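Local coordinates for glycosyl hydrolase family 61, 2 protein (Heterobasidion irregulare TC 32-1, PDB 5NNS), which uses a single active-site copper ion to cleave the glycosidic bonds of crystalline and amorphous polysaccharides such as cellulose by oxidation specifically at C1, at residues A[82-87]-A[122-127]; A[106-111]-A[218-223]; A[117-122]-A[210-215]; A[159-164]-A[203-208]. All coordinates share one frame; numbering follows the deposited sequence.

Interaction 1. Residues A[82-87]-A[122-127]; sequences IGPVMV and GTWGMG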
# COMPACT_ATOMS: atom_id res chain seq x y z
N ILE A 82 6.66 -13.85 4.10
CA ILE A 82 5.98 -14.56 3.01
C ILE A 82 4.74 -13.79 2.53
O ILE A 82 3.75 -13.67 3.26
CB ILE A 82 5.58 -15.99 3.44
CG1 ILE A 82 6.82 -16.79 3.85
CG2 ILE A 82 4.84 -16.71 2.32
CD1 ILE A 82 6.52 -17.98 4.75
N GLY A 83 4.83 -13.26 1.32
CA GLY A 83 3.71 -12.61 0.63
C GLY A 83 4.18 -11.43 -0.21
O GLY A 83 5.35 -11.04 -0.13
N PRO A 84 3.27 -10.86 -1.03
CA PRO A 84 3.66 -9.75 -1.90
C PRO A 84 3.69 -8.40 -1.20
O PRO A 84 3.06 -8.23 -0.15
CB PRO A 84 2.56 -9.76 -2.96
CG PRO A 84 1.36 -10.26 -2.24
CD PRO A 84 1.90 -11.32 -1.33
N VAL A 85 4.43 -7.47 -1.79
CA VAL A 85 4.35 -6.04 -1.47
C VAL A 85 3.67 -5.36 -2.64
O VAL A 85 3.98 -5.68 -3.79
CB VAL A 85 5.75 -5.40 -1.30
CG1 VAL A 85 5.64 -3.91 -0.97
CG2 VAL A 85 6.57 -6.15 -0.25
N MET A 86 2.76 -4.43 -2.36
CA MET A 86 2.06 -3.69 -3.41
C MET A 86 2.02 -2.22 -3.07
O MET A 86 1.82 -1.84 -1.91
CB MET A 86 0.63 -4.22 -3.57
CG MET A 86 0.56 -5.64 -4.10
SD MET A 86 -1.09 -6.33 -3.95
CE MET A 86 -1.12 -6.72 -2.20
N VAL A 87 2.22 -1.38 -4.09
CA VAL A 87 2.12 0.06 -3.95
C VAL A 87 1.04 0.56 -4.91
O VAL A 87 1.11 0.30 -6.11
CB VAL A 87 3.47 0.76 -4.19
CG1 VAL A 87 3.39 2.24 -3.83
CG2 VAL A 87 4.56 0.07 -3.37
N GLY A 122 10.79 -19.99 -1.09
CA GLY A 122 11.25 -19.04 -2.11
C GLY A 122 11.56 -17.65 -1.57
O GLY A 122 11.55 -17.41 -0.36
N THR A 123 11.83 -16.73 -2.49
CA THR A 123 12.09 -15.34 -2.16
C THR A 123 10.86 -14.51 -2.52
O THR A 123 10.41 -14.52 -3.66
CB THR A 123 13.31 -14.81 -2.95
OG1 THR A 123 14.46 -15.58 -2.60
CG2 THR A 123 13.57 -13.33 -2.65
N TRP A 124 10.35 -13.80 -1.52
CA TRP A 124 9.19 -12.92 -1.67
C TRP A 124 9.59 -11.45 -1.53
O TRP A 124 10.59 -11.13 -0.88
CB TRP A 124 8.15 -13.24 -0.60
CG TRP A 124 7.47 -14.58 -0.72
CD1 TRP A 124 7.88 -15.76 -0.17
CD2 TRP A 124 6.26 -14.86 -1.41
NE1 TRP A 124 6.99 -16.76 -0.48
CE2 TRP A 124 5.98 -16.24 -1.25
CE3 TRP A 124 5.37 -14.08 -2.17
CZ2 TRP A 124 4.87 -16.85 -1.80
CZ3 TRP A 124 4.26 -14.70 -2.73
CH2 TRP A 124 4.02 -16.07 -2.54
N GLY A 125 8.80 -10.57 -2.14
CA GLY A 125 8.94 -9.13 -1.95
C GLY A 125 8.99 -8.70 -0.49
O GLY A 125 9.77 -7.82 -0.12
N MET A 126 8.18 -9.35 0.34
CA MET A 126 8.13 -9.04 1.77
C MET A 126 9.45 -9.37 2.47
O MET A 126 9.87 -8.63 3.37
CB MET A 126 6.98 -9.78 2.45
CG MET A 126 6.58 -9.21 3.79
SD MET A 126 5.17 -10.08 4.49
CE MET A 126 3.90 -9.66 3.31
N GLY A 127 10.08 -10.48 2.07
CA GLY A 127 11.44 -10.81 2.49
C GLY A 127 12.48 -9.81 2.02
O GLY A 127 13.43 -9.52 2.74
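I82 and G83 lie against one face of the W124 indole. The methyl CG2 of I82 stands 3.9 Å from the centroid of the five-membered ring and 28° off its normal, a CH-pi contact made over the face. Its placement follows from the first torsion: CG1 sits beside the backbone N, so CG2 is anti to that N and is the branch that reaches the indole. On the same face, displaced toward the rim, the backbone N of G83 comes within 3.5 Å of W124 CD2. The rotation of the indole is further fixed by NE1, which donates a hydrogen bond to L119 O, and by Y215, which meets the ring edge-to-face.

The next shell is the start of helix 125-131, with W124 at its N-cap position. M126 N makes a weak hydrogen bond of 3.3 Å to G83 O, and M126 CB packs on that same oxygen. From there the methionine chain bends at its last torsion, and CE arrives 3.8 Å from P84 O. G83 has a phi of 144°, which would press a CB against the preceding carbonyl; that position would also crowd M126 CE, so two constraints favour glycine. Further along, V85 CG2 rests 3.5 Å from G125 C.

In the AA9 beta-sandwich this contact joins the entry to strand 85-91 with the junction of strand 123-124 and helix 125-131. V85 also packs on L155 of strand 147-157 and W136 of strand 135-139, and W124 on L114 of strand 106-116.

Interaction 2. Residues A[106-111]-A[218-223]; sequences WFKINQ and PGPAVW. With AKR (acrylic acid), chain N.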
# COMPACT_ATOMS: atom_id res chain seq x y z
N TRP A 106 -8.37 3.20 -7.53
CA TRP A 106 -6.99 2.85 -7.19
C TRP A 106 -6.30 2.16 -8.34
O TRP A 106 -6.86 1.25 -8.95
CB TRP A 106 -6.97 1.91 -5.98
CG TRP A 106 -7.56 2.54 -4.79
CD1 TRP A 106 -8.87 2.51 -4.41
CD2 TRP A 106 -6.88 3.35 -3.83
NE1 TRP A 106 -9.04 3.23 -3.25
CE2 TRP A 106 -7.84 3.76 -2.88
CE3 TRP A 106 -5.55 3.76 -3.67
CZ2 TRP A 106 -7.51 4.56 -1.78
CZ3 TRP A 106 -5.22 4.55 -2.57
CH2 TRP A 106 -6.20 4.95 -1.65
N PHE A 107 -5.07 2.60 -8.63
CA PHE A 107 -4.20 1.94 -9.60
C PHE A 107 -2.88 1.56 -8.94
O PHE A 107 -2.39 2.24 -8.04
CB PHE A 107 -3.97 2.81 -10.86
CG PHE A 107 -3.35 4.15 -10.58
CD1 PHE A 107 -4.13 5.24 -10.20
CD2 PHE A 107 -1.98 4.34 -10.73
CE1 PHE A 107 -3.56 6.48 -9.95
CE2 PHE A 107 -1.40 5.58 -10.48
CZ PHE A 107 -2.19 6.65 -10.10
N LYS A 108 -2.30 0.47 -9.43
CA LYS A 108 -1.10 -0.14 -8.87
C LYS A 108 0.14 0.34 -9.65
O LYS A 108 0.20 0.19 -10.87
CB LYS A 108 -1.24 -1.65 -8.97
CG LYS A 108 -0.26 -2.44 -8.14
CD LYS A 108 -0.42 -3.94 -8.39
CE LYS A 108 -1.67 -4.52 -7.72
NZ LYS A 108 -1.86 -5.96 -8.06
N ILE A 109 1.11 0.92 -8.94
CA ILE A 109 2.36 1.40 -9.58
C ILE A 109 3.55 0.47 -9.40
O ILE A 109 4.52 0.57 -10.15
CB ILE A 109 2.74 2.84 -9.14
CG1 ILE A 109 2.99 2.94 -7.63
CG2 ILE A 109 1.68 3.83 -9.60
CD1 ILE A 109 3.73 4.20 -7.23
N ASN A 110 3.49 -0.41 -8.41
CA ASN A 110 4.59 -1.34 -8.15
C ASN A 110 4.10 -2.53 -7.35
O ASN A 110 3.28 -2.39 -6.44
CB ASN A 110 5.71 -0.61 -7.39
CG ASN A 110 6.86 -1.54 -7.03
OD1 ASN A 110 7.01 -1.91 -5.87
ND2 ASN A 110 7.66 -1.92 -8.01
N GLN A 111 4.59 -3.72 -7.69
CA GLN A 111 4.43 -4.88 -6.83
C GLN A 111 5.57 -5.86 -7.04
O GLN A 111 6.18 -5.89 -8.11
CB GLN A 111 3.10 -5.59 -7.11
CG GLN A 111 3.03 -6.25 -8.48
CD GLN A 111 1.65 -6.78 -8.81
OE1 GLN A 111 0.76 -6.80 -7.96
NE2 GLN A 111 1.48 -7.25 -10.04
N PRO A 218 -2.83 -10.66 -6.11
CA PRO A 218 -4.18 -10.10 -6.19
C PRO A 218 -4.20 -8.66 -6.70
O PRO A 218 -3.19 -7.96 -6.60
CB PRO A 218 -4.67 -10.12 -4.73
CG PRO A 218 -3.83 -11.16 -4.06
CD PRO A 218 -2.50 -11.08 -4.73
N GLY A 219 -5.35 -8.23 -7.20
CA GLY A 219 -5.53 -6.87 -7.66
C GLY A 219 -5.17 -6.72 -9.12
O GLY A 219 -4.90 -7.73 -9.79
N PRO A 220 -5.17 -5.48 -9.63
CA PRO A 220 -4.97 -5.25 -11.07
C PRO A 220 -3.51 -5.35 -11.52
O PRO A 220 -2.60 -5.53 -10.70
CB PRO A 220 -5.49 -3.82 -11.25
CG PRO A 220 -5.18 -3.15 -9.96
CD PRO A 220 -5.41 -4.22 -8.91
N ALA A 221 -3.31 -5.24 -12.83
CA ALA A 221 -1.97 -5.13 -13.40
C ALA A 221 -1.34 -3.81 -12.96
O ALA A 221 -2.03 -2.88 -12.53
CB ALA A 221 -2.01 -5.22 -14.92
N VAL A 222 -0.01 -3.77 -13.06
CA VAL A 222 0.76 -2.59 -12.68
C VAL A 222 0.75 -1.57 -13.81
O VAL A 222 0.98 -1.91 -14.98
CB VAL A 222 2.21 -2.98 -12.31
CG1 VAL A 222 3.06 -1.74 -12.00
CG2 VAL A 222 2.21 -3.92 -11.11
N TRP A 223 0.47 -0.32 -13.46
CA TRP A 223 0.52 0.81 -14.38
C TRP A 223 1.80 1.61 -14.13
O TRP A 223 1.90 2.36 -13.16
CB TRP A 223 -0.72 1.68 -14.22
CG TRP A 223 -0.84 2.74 -15.26
CD1 TRP A 223 -1.26 2.59 -16.55
CD2 TRP A 223 -0.53 4.13 -15.11
NE1 TRP A 223 -1.23 3.79 -17.21
CE2 TRP A 223 -0.79 4.76 -16.35
CE3 TRP A 223 -0.06 4.91 -14.04
CZ2 TRP A 223 -0.59 6.13 -16.55
CZ3 TRP A 223 0.14 6.27 -14.24
CH2 TRP A 223 -0.13 6.87 -15.49
CA AKR N . -0.55 -9.30 -12.40
CB AKR N . -1.04 -9.77 -13.54
C AKR N . -1.43 -8.92 -11.27
O AKR N . -2.67 -9.05 -11.38
OXT AKR N . -0.93 -8.48 -10.22
O HOH W 1 -3.45 -0.71 -11.60
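K108, on strand 106-116 of the AA9 beta-sandwich just before the classic beta bulge that I109 and N110 form opposite V87, extends its side chain across the C-terminal segment 218-223. Its CB lies 3.8 Å from A221 O. CG and CD then pass the V222 side chain at about a right angle, CD coming 3.8 Å from CG2. A bend at the third torsion (chi3 -75°) places CE beside P220, 3.3 Å from the carbonyl O. NZ ends among three oxygens: it donates hydrogen bonds of 2.8 Å each to P218 O, P220 O and Q111 OE1, the P220 oxygen being met in its carbonyl plane and the other two with NZ tilted out of theirs.

An alanine here would probably leave the P218 and P220 carbonyls without their shared donor and set the Q111 amide freer to turn.

The backbone of K108 takes part too. W223 N donates to K108 O, and a water bridges K108 N and A221 O. Next to the W223 N to K108 O bond, F107 CE2 touches W223 CE3 at 3.9 Å, with the two ring planes 84° apart.

The acrylic acid lies beyond the end of the lysine, its OXT 3.4 Å from K108 NZ. With OE1 committed to the lysine, Q111 turns NE2 to the ligand and donates a 2.7 Å hydrogen bond to OXT at 161°.

Interaction 3. Residues A[117-122]-A[210-215]; sequences GTLTSG and ETETNY. With NAG (2-acetamido-2-deoxy-beta-D-glucopyranose), chain C.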
# COMPACT_ATOMS: atom_id res chain seq x y z
N GLY A 117 11.70 -19.54 -6.54
CA GLY A 117 11.50 -20.63 -5.60
C GLY A 117 10.03 -20.96 -5.44
O GLY A 117 9.18 -20.57 -6.24
N THR A 118 9.75 -21.70 -4.37
CA THR A 118 8.40 -22.17 -4.11
C THR A 118 7.74 -21.26 -3.10
O THR A 118 8.41 -20.46 -2.45
CB THR A 118 8.43 -23.60 -3.54
OG1 THR A 118 9.16 -23.60 -2.31
CG2 THR A 118 9.08 -24.56 -4.52
N LEU A 119 6.43 -21.41 -2.95
CA LEU A 119 5.67 -20.61 -1.98
C LEU A 119 6.30 -20.65 -0.58
O LEU A 119 6.38 -19.63 0.10
CB LEU A 119 4.21 -21.07 -1.90
CG LEU A 119 3.30 -20.97 -3.13
CD1 LEU A 119 1.96 -21.62 -2.82
CD2 LEU A 119 3.10 -19.52 -3.57
N THR A 120 6.75 -21.84 -0.18
CA THR A 120 7.23 -22.10 1.19
C THR A 120 8.73 -21.94 1.45
O THR A 120 9.13 -21.78 2.61
CB THR A 120 6.83 -23.51 1.63
OG1 THR A 120 7.37 -24.46 0.71
CG2 THR A 120 5.32 -23.64 1.68
N SER A 121 9.55 -22.00 0.39
CA SER A 121 11.01 -21.85 0.51
C SER A 121 11.62 -20.78 -0.43
O SER A 121 12.85 -20.66 -0.49
CB SER A 121 11.69 -23.20 0.24
OG SER A 121 11.83 -23.43 -1.15
N GLY A 122 10.79 -19.99 -1.09
CA GLY A 122 11.25 -19.04 -2.11
C GLY A 122 11.56 -17.65 -1.57
O GLY A 122 11.55 -17.41 -0.36
N GLU A 210 3.62 -26.76 -1.40
CA GLU A 210 5.02 -26.44 -1.09
C GLU A 210 5.99 -26.56 -2.26
O GLU A 210 7.13 -26.10 -2.16
CB GLU A 210 5.52 -27.30 0.08
CG GLU A 210 4.68 -27.18 1.35
CD GLU A 210 5.50 -27.31 2.64
OE1 GLU A 210 6.43 -28.14 2.69
OE2 GLU A 210 5.18 -26.59 3.61
N THR A 211 5.55 -27.18 -3.36
CA THR A 211 6.30 -27.22 -4.62
C THR A 211 5.81 -26.21 -5.66
O THR A 211 6.39 -26.11 -6.74
CB THR A 211 6.27 -28.63 -5.25
OG1 THR A 211 4.97 -28.92 -5.77
CG2 THR A 211 6.66 -29.70 -4.22
N GLU A 212 4.73 -25.47 -5.35
CA GLU A 212 4.19 -24.46 -6.26
C GLU A 212 5.14 -23.26 -6.41
O GLU A 212 5.59 -22.71 -5.42
CB GLU A 212 2.83 -23.96 -5.76
CG GLU A 212 2.14 -22.94 -6.67
CD GLU A 212 0.75 -22.56 -6.20
OE1 GLU A 212 0.03 -23.42 -5.65
OE2 GLU A 212 0.37 -21.38 -6.38
N THR A 213 5.40 -22.88 -7.65
CA THR A 213 6.31 -21.78 -8.00
C THR A 213 5.62 -20.57 -8.66
O THR A 213 6.29 -19.60 -9.03
CB THR A 213 7.39 -22.32 -8.95
OG1 THR A 213 6.76 -22.92 -10.09
CG2 THR A 213 8.24 -23.38 -8.24
N ASN A 214 4.29 -20.61 -8.80
CA ASN A 214 3.52 -19.47 -9.33
C ASN A 214 2.68 -18.83 -8.23
O ASN A 214 2.15 -19.52 -7.36
CB ASN A 214 2.62 -19.88 -10.51
CG ASN A 214 1.54 -20.89 -10.14
OD1 ASN A 214 1.85 -22.04 -9.83
ND2 ASN A 214 0.27 -20.46 -10.17
N TYR A 215 2.55 -17.51 -8.29
CA TYR A 215 1.67 -16.78 -7.39
C TYR A 215 1.14 -15.56 -8.12
O TYR A 215 1.87 -14.60 -8.36
CB TYR A 215 2.41 -16.38 -6.12
CG TYR A 215 1.59 -15.57 -5.14
CD1 TYR A 215 0.78 -16.19 -4.19
CD2 TYR A 215 1.62 -14.17 -5.15
CE1 TYR A 215 0.02 -15.45 -3.29
CE2 TYR A 215 0.88 -13.42 -4.26
CZ TYR A 215 0.07 -14.07 -3.33
OH TYR A 215 -0.68 -13.32 -2.44
C1 NAG C . -0.87 -21.31 -9.88
C2 NAG C . -2.07 -20.51 -9.36
C3 NAG C . -3.36 -21.31 -9.43
C4 NAG C . -3.60 -21.80 -10.85
C5 NAG C . -2.42 -22.67 -11.27
C6 NAG C . -2.60 -23.11 -12.73
C7 NAG C . -1.74 -18.87 -7.55
C8 NAG C . -1.57 -18.68 -6.07
N2 NAG C . -1.89 -20.13 -7.97
O3 NAG C . -4.44 -20.48 -8.99
O4 NAG C . -4.82 -22.55 -10.93
O5 NAG C . -1.17 -21.96 -11.13
O6 NAG C . -1.45 -23.84 -13.17
O7 NAG C . -1.72 -17.92 -8.31
O HOH W 2 8.82 -19.05 -8.39
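L119 N lies nearly on the line of the E212 C=O, but the N-H is turned from it (144° at the hydrogen), giving a bent 2.9 Å hydrogen bond from L119 N to E212 O that ties the loop of the beta-hairpin 106-116/123-124 to the surface loop 210-215. The same carbonyl oxygen also receives a CA-H...O contact from T118, so two successive residues converge on it. Beside them a water spans the loops, donating 2.7 Å bonds to G117 O and to T213 O.

L119 carries the apolar part. Its CG is anti to the carbonyl carbon, and from there the two methyls diverge: CD1 lies 3.7 Å from E212 CD, the leucine crossing the extended glutamate chain at a slant, while CD2 packs 4.1 Å from Y215 CB, the two side chains crossing at about a right angle. I204 and H209 touch the same leucine from outside the two loops. An alanine here would probably open a gap where the two methyls lay against E212 CD and Y215 CB.

At the other end T120 and E210 cross at about a right angle. T120 OG1 makes only a weak hydrogen bond, 3.3 Å, to E210 O, whereas CG2 lies 3.6 Å from E210 CG and about as close to the carboxylate OE2. E210 contributes to cellulose-chain binding, so the hairpin loop packs directly against a substrate-binding residue.

Y215 is held at its hydroxyl by G201 O. N214 bears an N-linked glycan through the bond from ND2 to C1 of the sugar, whose acetamido N2 stands 3.0 Å from E212 OE2.

Interaction 4. Residues A[159-164]-A[203-208]; sequences HTSNQP and NIDIYS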
# COMPACT_ATOMS: atom_id res chain seq x y z
N HIS A 159 1.33 -16.27 5.53
CA HIS A 159 1.96 -17.32 6.33
C HIS A 159 0.98 -18.16 7.15
O HIS A 159 1.34 -19.25 7.60
CB HIS A 159 3.02 -16.72 7.28
CG HIS A 159 2.47 -15.68 8.20
ND1 HIS A 159 2.32 -14.36 7.83
CD2 HIS A 159 2.03 -15.77 9.48
CE1 HIS A 159 1.81 -13.68 8.84
NE2 HIS A 159 1.63 -14.51 9.85
N THR A 160 -0.24 -17.65 7.38
CA THR A 160 -1.30 -18.42 8.06
C THR A 160 -2.27 -18.98 7.04
O THR A 160 -2.88 -18.23 6.29
CB THR A 160 -2.07 -17.55 9.06
OG1 THR A 160 -1.16 -17.01 10.01
CG2 THR A 160 -3.13 -18.35 9.81
N SER A 161 -2.41 -20.31 7.04
CA SER A 161 -3.26 -21.04 6.09
C SER A 161 -4.67 -20.48 5.96
O SER A 161 -5.42 -20.47 6.93
CB SER A 161 -3.39 -22.50 6.53
OG SER A 161 -2.12 -23.11 6.54
N ASN A 162 -4.99 -19.97 4.78
CA ASN A 162 -6.34 -19.49 4.42
C ASN A 162 -6.84 -18.24 5.18
O ASN A 162 -8.03 -17.93 5.11
CB ASN A 162 -7.36 -20.63 4.50
CG ASN A 162 -6.94 -21.84 3.71
OD1 ASN A 162 -6.48 -22.84 4.27
ND2 ASN A 162 -7.07 -21.76 2.38
N GLN A 163 -5.95 -17.57 5.91
CA GLN A 163 -6.24 -16.29 6.55
C GLN A 163 -5.27 -15.28 5.96
O GLN A 163 -4.08 -15.27 6.33
CB GLN A 163 -6.09 -16.36 8.07
CG GLN A 163 -6.59 -15.10 8.78
CD GLN A 163 -6.29 -15.09 10.27
OE1 GLN A 163 -5.76 -14.11 10.79
NE2 GLN A 163 -6.62 -16.17 10.96
N PRO A 164 -5.74 -14.44 5.03
CA PRO A 164 -4.89 -13.37 4.52
C PRO A 164 -4.76 -12.26 5.53
O PRO A 164 -5.70 -12.02 6.28
CB PRO A 164 -5.63 -12.88 3.28
CG PRO A 164 -7.06 -13.21 3.55
CD PRO A 164 -7.04 -14.49 4.31
N ASN A 203 -6.89 -16.39 -0.71
CA ASN A 203 -7.33 -17.54 0.07
C ASN A 203 -6.43 -18.70 -0.30
O ASN A 203 -6.73 -19.49 -1.19
CB ASN A 203 -8.81 -17.84 -0.23
CG ASN A 203 -9.37 -18.97 0.62
OD1 ASN A 203 -8.82 -19.32 1.67
ND2 ASN A 203 -10.50 -19.51 0.19
N ILE A 204 -5.31 -18.78 0.40
CA ILE A 204 -4.22 -19.69 0.03
C ILE A 204 -3.69 -20.39 1.26
O ILE A 204 -3.58 -19.79 2.33
CB ILE A 204 -3.09 -18.93 -0.72
CG1 ILE A 204 -2.04 -19.90 -1.27
CG2 ILE A 204 -2.44 -17.87 0.16
CD1 ILE A 204 -1.19 -19.30 -2.37
N ASP A 205 -3.39 -21.67 1.11
CA ASP A 205 -2.70 -22.45 2.12
C ASP A 205 -1.40 -22.84 1.45
O ASP A 205 -1.36 -23.79 0.67
CB ASP A 205 -3.53 -23.67 2.50
CG ASP A 205 -2.80 -24.64 3.44
OD1 ASP A 205 -1.81 -24.25 4.10
OD2 ASP A 205 -3.25 -25.80 3.53
N ILE A 206 -0.33 -22.10 1.75
CA ILE A 206 0.99 -22.35 1.14
C ILE A 206 1.56 -23.73 1.51
O ILE A 206 2.29 -24.33 0.71
CB ILE A 206 2.02 -21.23 1.46
CG1 ILE A 206 2.37 -21.17 2.96
CG2 ILE A 206 1.52 -19.88 0.96
CD1 ILE A 206 3.45 -20.16 3.29
N TYR A 207 1.18 -24.24 2.68
CA TYR A 207 1.72 -25.51 3.22
C TYR A 207 1.18 -26.78 2.53
O TYR A 207 1.81 -27.83 2.62
CB TYR A 207 1.50 -25.57 4.73
CG TYR A 207 2.00 -24.31 5.39
CD1 TYR A 207 3.36 -23.97 5.34
CD2 TYR A 207 1.12 -23.42 6.01
CE1 TYR A 207 3.83 -22.79 5.90
CE2 TYR A 207 1.59 -22.24 6.58
CZ TYR A 207 2.94 -21.93 6.52
OH TYR A 207 3.44 -20.78 7.06
N SER A 208 0.04 -26.68 1.85
CA SER A 208 -0.43 -27.75 0.95
C SER A 208 -0.02 -27.54 -0.51
O SER A 208 -0.55 -28.20 -1.39
CB SER A 208 -1.95 -27.86 1.05
OG SER A 208 -2.34 -28.10 2.39
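N203 and N162 meet through their amides. N162 ND2 donates to N203 OD1 at 3.1 Å, and because the amide planes are 74° apart the donor keeps the acceptor close to its own plane yet stands above the plane of the N203 carbonyl. N203 ND2 bonds to M197 O.

At I204 the backbone takes over: its O receives N162 N at 2.8 Å, again from above the carbonyl plane. N162 can offer this N-H because it is the third residue of a type II turn from T160 to Q163, where its positive phi (66°) is expected.

D205 comes next, and its carboxylate is gripped at both oxygens. S161 OG, turned to it by lying anti to the serine carbonyl carbon, donates to OD1 at 2.7 Å from 59° out of the carboxylate plane, while S208 OG bonds OD2; a weak bond from Y207 N adds to OD1. D205 CB also packs 3.5 Å from N162 OD1.

I206 places CG1 over the centre of the Y207 ring, 3.5 Å above it, and its CD1 lies near H159 CA. Y207 is held at the edge: OH donates a 2.7 Å hydrogen bond to H159 O on a lone pair and in the carbonyl plane, and S161 OG sits in the ring plane near CD2 at 3.3 Å.

D205 and Y207 bind the glucan chain, and H159, stacked on the copper ligand H80, probably helps bind O2. The pairing of these two loops thus joins substrate-binding residues to the edge of the copper site, on the cellulose-binding surface of an AA9 monooxygenase.

How the interactions relate
Interactions 1, 3 and 4 form one patch, their centres 12 to 14 Å apart. W124 NE1 meets L119 O (3.0 Å) between interactions 1 and 3, I82 CG2 meets I206 CD1 (3.8 Å) between 1 and 4, and L119 CD1 meets I204 CD1 (3.9 Å) between 3 and 4. The nearest side-chain atoms of M126 and copper-binding H80 are about 4 Å apart, those of H159 and H80 about 3 Å. Interaction 2 lies about 22 Å, centre to centre, from interactions 3 and 4, but pairs with interaction 1 through V87 N and N110 O (2.8 Å, probably a hydrogen bond). Its acrylic acid is about 8 Å from the P84 and Y215 side chains.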